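Local coordinates for protein 1-Cys peroxiredoxin (Vibrio vulnificus MO6-24/O, PDB 5K2I) that probably scavenges hydrogen peroxide and nitric oxide as a 1-Cys peroxiredoxin, a thioredoxin-fold oxidoreductase that works through a single redox-active cysteine, at residues Val36-Pro41 against Asp69-Val74; Cys48-Leu53 against Phe145-Ala150; Arg124-Ile129 against Glu151-Ala156. All blocks are in the same frame, centred on the assembly; numbering follows the deposited sequence.

Contact 1: Val36-Pro41 against Asp69-Val74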
loop_
_atom_site.group_PDB
_atom_site.type_symbol
_atom_site.label_atom_id
_atom_site.label_comp_id
_atom_site.label_asym_id
_atom_site.label_seq_id
_atom_site.Cartn_x
_atom_site.Cartn_y
_atom_site.Cartn_z
ATOM N N VAL A 36 -5.079 11.949 19.658
ATOM C CA VAL A 36 -4.991 11.029 18.537
ATOM C C VAL A 36 -3.682 11.317 17.814
ATOM O O VAL A 36 -3.427 12.451 17.430
ATOM C CB VAL A 36 -6.185 11.166 17.586
ATOM C CG1 VAL A 36 -5.915 10.416 16.280
ATOM C CG2 VAL A 36 -7.441 10.655 18.269
ATOM N N LEU A 37 -2.828 10.302 17.697
ATOM C CA LEU A 37 -1.544 10.420 17.012
ATOM C C LEU A 37 -1.504 9.435 15.871
ATOM O O LEU A 37 -1.808 8.258 16.068
ATOM C CB LEU A 37 -0.399 10.142 17.983
ATOM C CG LEU A 37 1.037 10.144 17.457
ATOM C CD1 LEU A 37 1.433 11.548 17.070
ATOM C CD2 LEU A 37 1.992 9.584 18.505
ATOM N N PHE A 38 -1.138 9.890 14.680
ATOM C CA PHE A 38 -0.998 8.955 13.567
ATOM C C PHE A 38 0.321 9.195 12.854
ATOM O O PHE A 38 0.826 10.323 12.800
ATOM C CB PHE A 38 -2.191 9.047 12.580
ATOM C CG PHE A 38 -2.305 10.367 11.876
ATOM C CD1 PHE A 38 -2.967 11.421 12.477
ATOM C CD2 PHE A 38 -1.733 10.555 10.630
ATOM C CE1 PHE A 38 -3.071 12.646 11.843
ATOM C CE2 PHE A 38 -1.827 11.773 9.989
ATOM C CZ PHE A 38 -2.494 12.820 10.595
ATOM N N ALA A 39 0.885 8.108 12.336
ATOM C CA ALA A 39 2.185 8.140 11.688
ATOM C C ALA A 39 2.117 7.703 10.237
ATOM O O ALA A 39 1.258 6.895 9.855
ATOM C CB ALA A 39 3.167 7.248 12.441
ATOM N N VAL A 40 3.059 8.224 9.456
ATOM C CA VAL A 40 3.237 7.874 8.053
ATOM C C VAL A 40 4.711 7.605 7.805
ATOM O O VAL A 40 5.554 7.984 8.621
ATOM C CB VAL A 40 2.744 9.002 7.111
ATOM C CG1 VAL A 40 1.236 9.186 7.257
ATOM C CG2 VAL A 40 3.515 10.313 7.371
ATOM N N PRO A 41 5.034 6.942 6.682
ATOM C CA PRO A 41 6.444 6.697 6.380
ATOM C C PRO A 41 7.175 7.949 5.939
ATOM O O PRO A 41 8.411 7.990 5.977
ATOM C CB PRO A 41 6.393 5.691 5.226
ATOM C CG PRO A 41 5.016 5.089 5.292
ATOM C CD PRO A 41 4.143 6.212 5.762
ATOM N N ASP A 69 -8.676 15.994 22.447
ATOM C CA ASP A 69 -8.184 17.344 22.697
ATOM C C ASP A 69 -7.195 17.803 21.651
ATOM O O ASP A 69 -7.046 18.995 21.390
ATOM C CB ASP A 69 -7.508 17.418 24.065
ATOM C CG ASP A 69 -8.456 17.113 25.200
ATOM O OD1 ASP A 69 -9.420 17.889 25.381
ATOM O OD2 ASP A 69 -8.252 16.106 25.915
ATOM N N LEU A 70 -6.496 16.843 21.063
ATOM C CA LEU A 70 -5.367 17.140 20.208
ATOM C C LEU A 70 -5.217 16.027 19.192
ATOM O O LEU A 70 -5.266 14.857 19.559
ATOM C CB LEU A 70 -4.097 17.272 21.043
ATOM C CG LEU A 70 -2.803 17.601 20.325
ATOM C CD1 LEU A 70 -2.903 18.985 19.700
ATOM C CD2 LEU A 70 -1.644 17.528 21.324
ATOM N N ILE A 71 -5.074 16.396 17.922
ATOM C CA ILE A 71 -4.760 15.454 16.849
ATOM C C ILE A 71 -3.389 15.801 16.322
ATOM O O ILE A 71 -3.147 16.954 15.984
ATOM C CB ILE A 71 -5.769 15.530 15.693
ATOM C CG1 ILE A 71 -7.197 15.366 16.213
ATOM C CG2 ILE A 71 -5.435 14.492 14.611
ATOM C CD1 ILE A 71 -8.260 15.678 15.169
ATOM N N ALA A 72 -2.495 14.819 16.243
ATOM C CA ALA A 72 -1.126 15.071 15.851
ATOM C C ALA A 72 -0.657 14.074 14.803
ATOM O O ALA A 72 -1.022 12.898 14.827
ATOM C CB ALA A 72 -0.197 15.028 17.068
ATOM N N SER A 73 0.142 14.588 13.883
ATOM C CA SER A 73 0.767 13.835 12.814
ATOM C C SER A 73 2.253 13.717 13.106
ATOM O O SER A 73 2.909 14.729 13.345
ATOM C CB SER A 73 0.528 14.552 11.480
ATOM O OG SER A 73 1.301 14.000 10.437
ATOM N N VAL A 74 2.785 12.495 13.105
ATOM C CA VAL A 74 4.219 12.299 13.270
ATOM C C VAL A 74 4.813 11.522 12.089
ATOM O O VAL A 74 4.144 10.707 11.441
ATOM C CB VAL A 74 4.534 11.572 14.612
ATOM C CG1 VAL A 74 3.960 10.145 14.638
ATOM C CG2 VAL A 74 6.038 11.562 14.914
HETATM O O HOH W 1 1.521 11.440 10.224
#
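Phe38 O is the best-held polar protein atom of the pair. Two hydrogen bonds grip it: Val74 N reaches it at 2.9 Å in a nearly straight bond (172° at the hydrogen), and a water donates to it as well. The CA-H of Ser73 adds a third, weaker approach. The setting is the parallel strand pair of the beta-alpha-beta unit 34-40, 53-65, 70-75 in the thioredoxin fold of peroxiredoxins. The pairing runs as a regular parallel ladder. Val36 N bonds Leu70 O, Ala72 N bonds Val36 O at 2.8 Å, and Phe38 N bonds Ala72 O at 3.0 Å. A weak bond from Val40 N to Val74 O ends it. Side chains alternate between two faces. On the face under helix 53-65, Phe38 CG sits in the crowded position between backbone N and carbonyl carbon (chi1 64°). This lays the ring over its neighbour strand, with Ser73 CA over one ring face, 4.2 Å from the centroid, a CH-pi contact. Ile71 CG2 meets the ring edge at CE1. Tyr56 of the helix stacks with the same ring. On the other face, Leu37 CD1 touches Ala72 CB and Val74 CG1, both at 3.8 Å, and Ala39 CB meets Val74 CG1. The water that donates to Phe38 O also donates to Val74 O and lies 2.6 Å from Ser73 OG.

Contact 2: Cys48-Leu53 against Phe145-Ala150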
loop_
_atom_site.group_PDB
_atom_site.type_symbol
_atom_site.label_atom_id
_atom_site.label_comp_id
_atom_site.label_asym_id
_atom_site.label_seq_id
_atom_site.Cartn_x
_atom_site.Cartn_y
_atom_site.Cartn_z
ATOM N N CYS A 48 -3.232 5.860 1.634
ATOM C CA CYS A 48 -4.685 5.957 1.482
ATOM C C CYS A 48 -5.161 7.162 2.255
ATOM O O CYS A 48 -4.854 7.292 3.433
ATOM C CB CYS A 48 -5.393 4.705 1.997
ATOM S SG CYS A 48 -4.865 3.178 1.208
ATOM N N SER A 49 -5.881 8.061 1.597
ATOM C CA SER A 49 -6.174 9.349 2.227
ATOM C C SER A 49 -6.861 9.206 3.575
ATOM O O SER A 49 -6.544 9.932 4.523
ATOM C CB SER A 49 -7.027 10.210 1.303
ATOM O OG SER A 49 -6.317 10.452 0.109
ATOM N N GLU A 50 -7.774 8.242 3.660
ATOM C CA GLU A 50 -8.533 7.983 4.872
ATOM C C GLU A 50 -7.653 7.629 6.071
ATOM O O GLU A 50 -8.110 7.695 7.212
ATOM C CB GLU A 50 -9.528 6.845 4.621
ATOM C CG GLU A 50 -8.833 5.508 4.392
ATOM C CD GLU A 50 -9.724 4.466 3.741
ATOM O OE1 GLU A 50 -10.133 3.519 4.449
ATOM O OE2 GLU A 50 -9.994 4.583 2.519
ATOM N N ALA A 51 -6.402 7.247 5.813
ATOM C CA ALA A 51 -5.540 6.736 6.882
ATOM C C ALA A 51 -4.439 7.714 7.287
ATOM O O ALA A 51 -3.657 7.421 8.201
ATOM C CB ALA A 51 -4.931 5.405 6.471
ATOM N N HIS A 52 -4.356 8.867 6.625
ATOM C CA HIS A 52 -3.405 9.873 7.088
ATOM C C HIS A 52 -3.999 11.278 6.998
ATOM O O HIS A 52 -5.184 11.461 7.258
ATOM C CB HIS A 52 -2.061 9.743 6.344
ATOM C CG HIS A 52 -2.084 10.206 4.921
ATOM N ND1 HIS A 52 -1.221 11.167 4.438
ATOM C CD2 HIS A 52 -2.866 9.842 3.877
ATOM C CE1 HIS A 52 -1.470 11.374 3.158
ATOM N NE2 HIS A 52 -2.469 10.589 2.795
ATOM N N LEU A 53 -3.179 12.272 6.689
ATOM C CA LEU A 53 -3.568 13.662 6.893
ATOM C C LEU A 53 -4.977 14.027 6.361
ATOM O O LEU A 53 -5.788 14.557 7.124
ATOM C CB LEU A 53 -2.495 14.579 6.294
ATOM C CG LEU A 53 -2.255 15.958 6.912
ATOM C CD1 LEU A 53 -2.423 15.975 8.426
ATOM C CD2 LEU A 53 -0.870 16.433 6.525
ATOM N N PHE A 145 -4.189 -6.797 4.217
ATOM C CA PHE A 145 -5.180 -5.757 3.962
ATOM C C PHE A 145 -5.957 -5.395 5.217
ATOM O O PHE A 145 -7.183 -5.369 5.200
ATOM C CB PHE A 145 -6.164 -6.193 2.863
ATOM C CG PHE A 145 -5.541 -6.301 1.503
ATOM C CD1 PHE A 145 -4.916 -7.471 1.107
ATOM C CD2 PHE A 145 -5.565 -5.228 0.633
ATOM C CE1 PHE A 145 -4.336 -7.572 -0.146
ATOM C CE2 PHE A 145 -4.984 -5.321 -0.620
ATOM C CZ PHE A 145 -4.368 -6.492 -1.008
ATOM N N GLU A 146 -5.247 -5.177 6.318
ATOM C CA GLU A 146 -5.890 -4.663 7.517
ATOM C C GLU A 146 -6.032 -3.159 7.329
ATOM O O GLU A 146 -5.127 -2.380 7.657
ATOM C CB GLU A 146 -5.087 -5.017 8.768
ATOM C CG GLU A 146 -5.010 -6.508 9.022
ATOM C CD GLU A 146 -6.307 -7.089 9.561
ATOM O OE1 GLU A 146 -7.267 -6.324 9.784
ATOM O OE2 GLU A 146 -6.368 -8.323 9.737
ATOM N N VAL A 147 -7.175 -2.769 6.766
ATOM C CA VAL A 147 -7.359 -1.422 6.240
ATOM C C VAL A 147 -7.957 -0.455 7.263
ATOM O O VAL A 147 -9.025 0.123 7.040
ATOM C CB VAL A 147 -8.268 -1.432 4.993
ATOM C CG1 VAL A 147 -8.077 -0.156 4.207
ATOM C CG2 VAL A 147 -7.967 -2.625 4.117
ATOM N N SER A 148 -7.270 -0.274 8.384
ATOM C CA SER A 148 -7.744 0.641 9.411
ATOM C C SER A 148 -7.508 2.082 8.960
ATOM O O SER A 148 -6.731 2.330 8.035
ATOM C CB SER A 148 -7.045 0.362 10.739
ATOM O OG SER A 148 -5.674 0.079 10.513
ATOM N N ASN A 149 -8.177 3.025 9.618
ATOM C CA ASN A 149 -8.175 4.419 9.181
ATOM C C ASN A 149 -8.627 5.360 10.298
ATOM O O ASN A 149 -8.768 4.946 11.452
ATOM C CB ASN A 149 -9.085 4.551 7.960
ATOM C CG ASN A 149 -10.462 3.933 8.198
ATOM O OD1 ASN A 149 -10.985 3.975 9.310
ATOM N ND2 ASN A 149 -11.046 3.346 7.152
ATOM N N ALA A 150 -8.877 6.623 9.969
ATOM C CA ALA A 150 -9.343 7.566 10.984
ATOM C C ALA A 150 -10.708 7.146 11.536
ATOM O O ALA A 150 -10.983 7.341 12.715
ATOM C CB ALA A 150 -9.403 8.982 10.419
#
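Two hydrogen bonds carry this surface contact, both ending on Glu50. Its backbone O takes the N-H of Ala150 at 3.1 Å, in the carbonyl plane and nearly straight (168°). Its carboxylate OE1 takes Asn149 ND2 at 2.9 Å. The donor comes from above the carboxylate plane, while OE1 lies close to the amide plane of Asn149. Glu50 CG is in the crowded position (chi1 67°), and the chain then extends obliquely across Asn149, the carboxylate turned 41° from the amide plane. Asn149 is the N-cap of helix 150-156: OD1 caps a backbone N of the first turn, and Thr152 OG1 bonds back to Asn149 N, a capping box. The helix start may help to stabilise the charge of Glu50. Residues 49-51 form a short 3-10 turn right after Cys48, the cysteine of the peroxiredoxin Pro-Xaa3-Thr-Xaa2-Cys signature. In this oxidized structure Cys48 SG is in a disulfide with Cys48 of the second subunit. The 3-10 turn is closed by Ala51 N to Cys48 O at 2.8 Å. The remaining touches are van der Waals. Glu50 CG lies 3.7 Å from Asn149 CB, and Ala51 CB faces Ser148 O. Val147 CG1 approaches Glu50 OE1 at 4.2 Å.

Contact 3: Arg124-Ile129 against Glu151-Ala156; sequences RYAMII and ETILAA
Helix 150-156 rests on strand 120-130 through one side chain per turn. Over this stretch the axes run 9.2 Å apart at 22°, in the same direction. Glu151 and Thr152 serve the helix itself: their carbonyls accept Ala155 N and Ala156 N. Ile153 is the main point of contact, and its CB points at the strand. CG1 stands anti to the carbonyl carbon (chi1 -69°), and the second torsion turns CD1 down over the strand. CG1 and CD1 both lie 3.9 Å from Ala126 CB. The other branch, CG2, lies 3.9 Å from Ile128 CG1. Ile153 therefore spans Ala126 and Ile128, two residues apart on one face of the strand, and CD1 comes within 4.3 Å of Met127 C between them. The Ile153 and Ile128 side chains pass each other, pointing opposite ways. Leu154 turns away from the strand. One turn after Ile153, Ala156 brings its CB to 3.7 Å from Ile128 CD1. Ile128 has an extended second torsion (167°), so CD1 reaches up between Ala156 CB and Ile153 O. Ile153 also touches Val36 and Tyr56, which places this helix on the same face of the sheet as helix 53-65. Apolar packing of a C-terminal helix beside that earlier helix, on one face of a central mixed sheet, is the arrangement of the thioredoxin fold.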
loop_
_atom_site.group_PDB
_atom_site.type_symbol
_atom_site.label_atom_id
_atom_site.label_comp_id
_atom_site.label_asym_id
_atom_site.label_seq_id
_atom_site.Cartn_x
_atom_site.Cartn_y
_atom_site.Cartn_z
ATOM N N ARG A 124 3.081 2.813 9.289
ATOM C CA ARG A 124 1.797 3.486 9.468
ATOM C C ARG A 124 1.076 2.934 10.683
ATOM O O ARG A 124 0.907 1.729 10.807
ATOM C CB ARG A 124 0.916 3.301 8.231
ATOM C CG ARG A 124 1.477 3.958 6.993
ATOM C CD ARG A 124 0.526 3.827 5.804
ATOM N NE ARG A 124 1.129 4.376 4.593
ATOM C CZ ARG A 124 1.917 3.678 3.783
ATOM N NH1 ARG A 124 2.191 2.409 4.054
ATOM N NH2 ARG A 124 2.442 4.247 2.704
ATOM N N TYR A 125 0.662 3.818 11.587
ATOM C CA TYR A 125 -0.129 3.417 12.730
ATOM C C TYR A 125 -0.943 4.602 13.229
ATOM O O TYR A 125 -0.669 5.759 12.872
ATOM C CB TYR A 125 0.763 2.856 13.866
ATOM C CG TYR A 125 1.711 3.883 14.482
ATOM C CD1 TYR A 125 1.256 4.810 15.413
ATOM C CD2 TYR A 125 3.050 3.940 14.109
ATOM C CE1 TYR A 125 2.104 5.761 15.957
ATOM C CE2 TYR A 125 3.913 4.881 14.660
ATOM C CZ TYR A 125 3.425 5.793 15.572
ATOM O OH TYR A 125 4.278 6.740 16.098
ATOM N N ALA A 126 -1.907 4.324 14.089
ATOM C CA ALA A 126 -2.634 5.384 14.767
ATOM C C ALA A 126 -2.911 4.956 16.189
ATOM O O ALA A 126 -3.130 3.767 16.466
ATOM C CB ALA A 126 -3.929 5.720 14.038
ATOM N N MET A 127 -2.876 5.935 17.081
ATOM C CA MET A 127 -3.060 5.734 18.508
ATOM C C MET A 127 -4.098 6.672 19.091
ATOM O O MET A 127 -4.233 7.826 18.643
ATOM C CB MET A 127 -1.770 6.014 19.274
ATOM C CG MET A 127 -0.631 5.105 19.077
ATOM S SD MET A 127 0.714 5.851 20.032
ATOM C CE MET A 127 1.933 4.565 19.818
ATOM N N ILE A 128 -4.785 6.191 20.122
ATOM C CA ILE A 128 -5.434 7.072 21.085
ATOM C C ILE A 128 -4.601 7.021 22.361
ATOM O O ILE A 128 -4.315 5.939 22.878
ATOM C CB ILE A 128 -6.881 6.650 21.380
ATOM C CG1 ILE A 128 -7.716 6.667 20.094
ATOM C CG2 ILE A 128 -7.510 7.554 22.458
ATOM C CD1 ILE A 128 -9.073 5.981 20.224
ATOM N N ILE A 129 -4.209 8.188 22.847
ATOM C CA ILE A 129 -3.328 8.313 24.002
ATOM C C ILE A 129 -4.038 9.126 25.074
ATOM O O ILE A 129 -4.447 10.254 24.822
ATOM C CB ILE A 129 -2.004 8.999 23.627
ATOM C CG1 ILE A 129 -1.429 8.346 22.367
ATOM C CG2 ILE A 129 -1.018 8.930 24.784
ATOM C CD1 ILE A 129 -0.443 9.203 21.635
ATOM N N GLU A 151 -11.552 6.545 10.694
ATOM C CA GLU A 151 -12.851 6.047 11.160
ATOM C C GLU A 151 -12.700 4.957 12.214
ATOM O O GLU A 151 -13.530 4.853 13.116
ATOM C CB GLU A 151 -13.695 5.501 10.001
ATOM C CG GLU A 151 -14.277 6.560 9.082
ATOM C CD GLU A 151 -15.499 7.285 9.649
ATOM O OE1 GLU A 151 -16.030 6.893 10.716
ATOM O OE2 GLU A 151 -15.938 8.262 9.007
ATOM N N THR A 152 -11.660 4.135 12.089
ATOM C CA THR A 152 -11.387 3.101 13.082
ATOM C C THR A 152 -11.143 3.753 14.435
ATOM O O THR A 152 -11.632 3.280 15.459
ATOM C CB THR A 152 -10.169 2.244 12.710
ATOM O OG1 THR A 152 -10.210 1.937 11.313
ATOM C CG2 THR A 152 -10.155 0.946 13.519
ATOM N N ILE A 153 -10.386 4.845 14.424
ATOM C CA ILE A 153 -10.094 5.582 15.648
ATOM C C ILE A 153 -11.363 6.230 16.205
ATOM O O ILE A 153 -11.639 6.148 17.401
ATOM C CB ILE A 153 -9.007 6.653 15.396
ATOM C CG1 ILE A 153 -7.646 5.988 15.134
ATOM C CG2 ILE A 153 -8.928 7.648 16.558
ATOM C CD1 ILE A 153 -7.060 5.258 16.336
ATOM N N LEU A 154 -12.140 6.857 15.328
ATOM C CA LEU A 154 -13.392 7.474 15.739
ATOM C C LEU A 154 -14.300 6.461 16.438
ATOM O O LEU A 154 -14.911 6.765 17.459
ATOM C CB LEU A 154 -14.102 8.089 14.530
ATOM C CG LEU A 154 -15.437 8.772 14.824
ATOM C CD1 LEU A 154 -15.245 9.986 15.733
ATOM C CD2 LEU A 154 -16.125 9.168 13.529
ATOM N N ALA A 155 -14.362 5.248 15.901
ATOM C CA ALA A 155 -15.224 4.218 16.467
ATOM C C ALA A 155 -14.686 3.698 17.796
ATOM O O ALA A 155 -15.449 3.245 18.650
ATOM C CB ALA A 155 -15.394 3.079 15.488
ATOM N N ALA A 156 -13.371 3.767 17.975
ATOM C CA ALA A 156 -12.764 3.312 19.223
ATOM C C ALA A 156 -13.126 4.257 20.357
ATOM O O ALA A 156 -13.126 3.870 21.523
ATOM C CB ALA A 156 -11.256 3.203 19.081
#

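Overall arrangement
Contact 1 lies near the centre of the chain. Contact 3 is about 9 Å from it, centre to centre, and the two share one sheet: strand 34-40 lies between 70-75 and 120-130, and Leu37 O is 2.7 Å from Met127 N, a probable hydrogen bond. Contact 2 lies about 12 Å from contact 1, centre to centre. There Phe38 CE2 touches Leu53 N at 3.6 Å, so the core ring packs against the start of the helix behind Cys48. Contacts 2 and 3 adjoin at Ala150 and Glu151. Arg124 bonds Thr47 OG1 and Pro46 O just before Cys48, probably the peroxidatic cysteine. Both Arg124 and Pro41 pack on Phe145 of the second subunit.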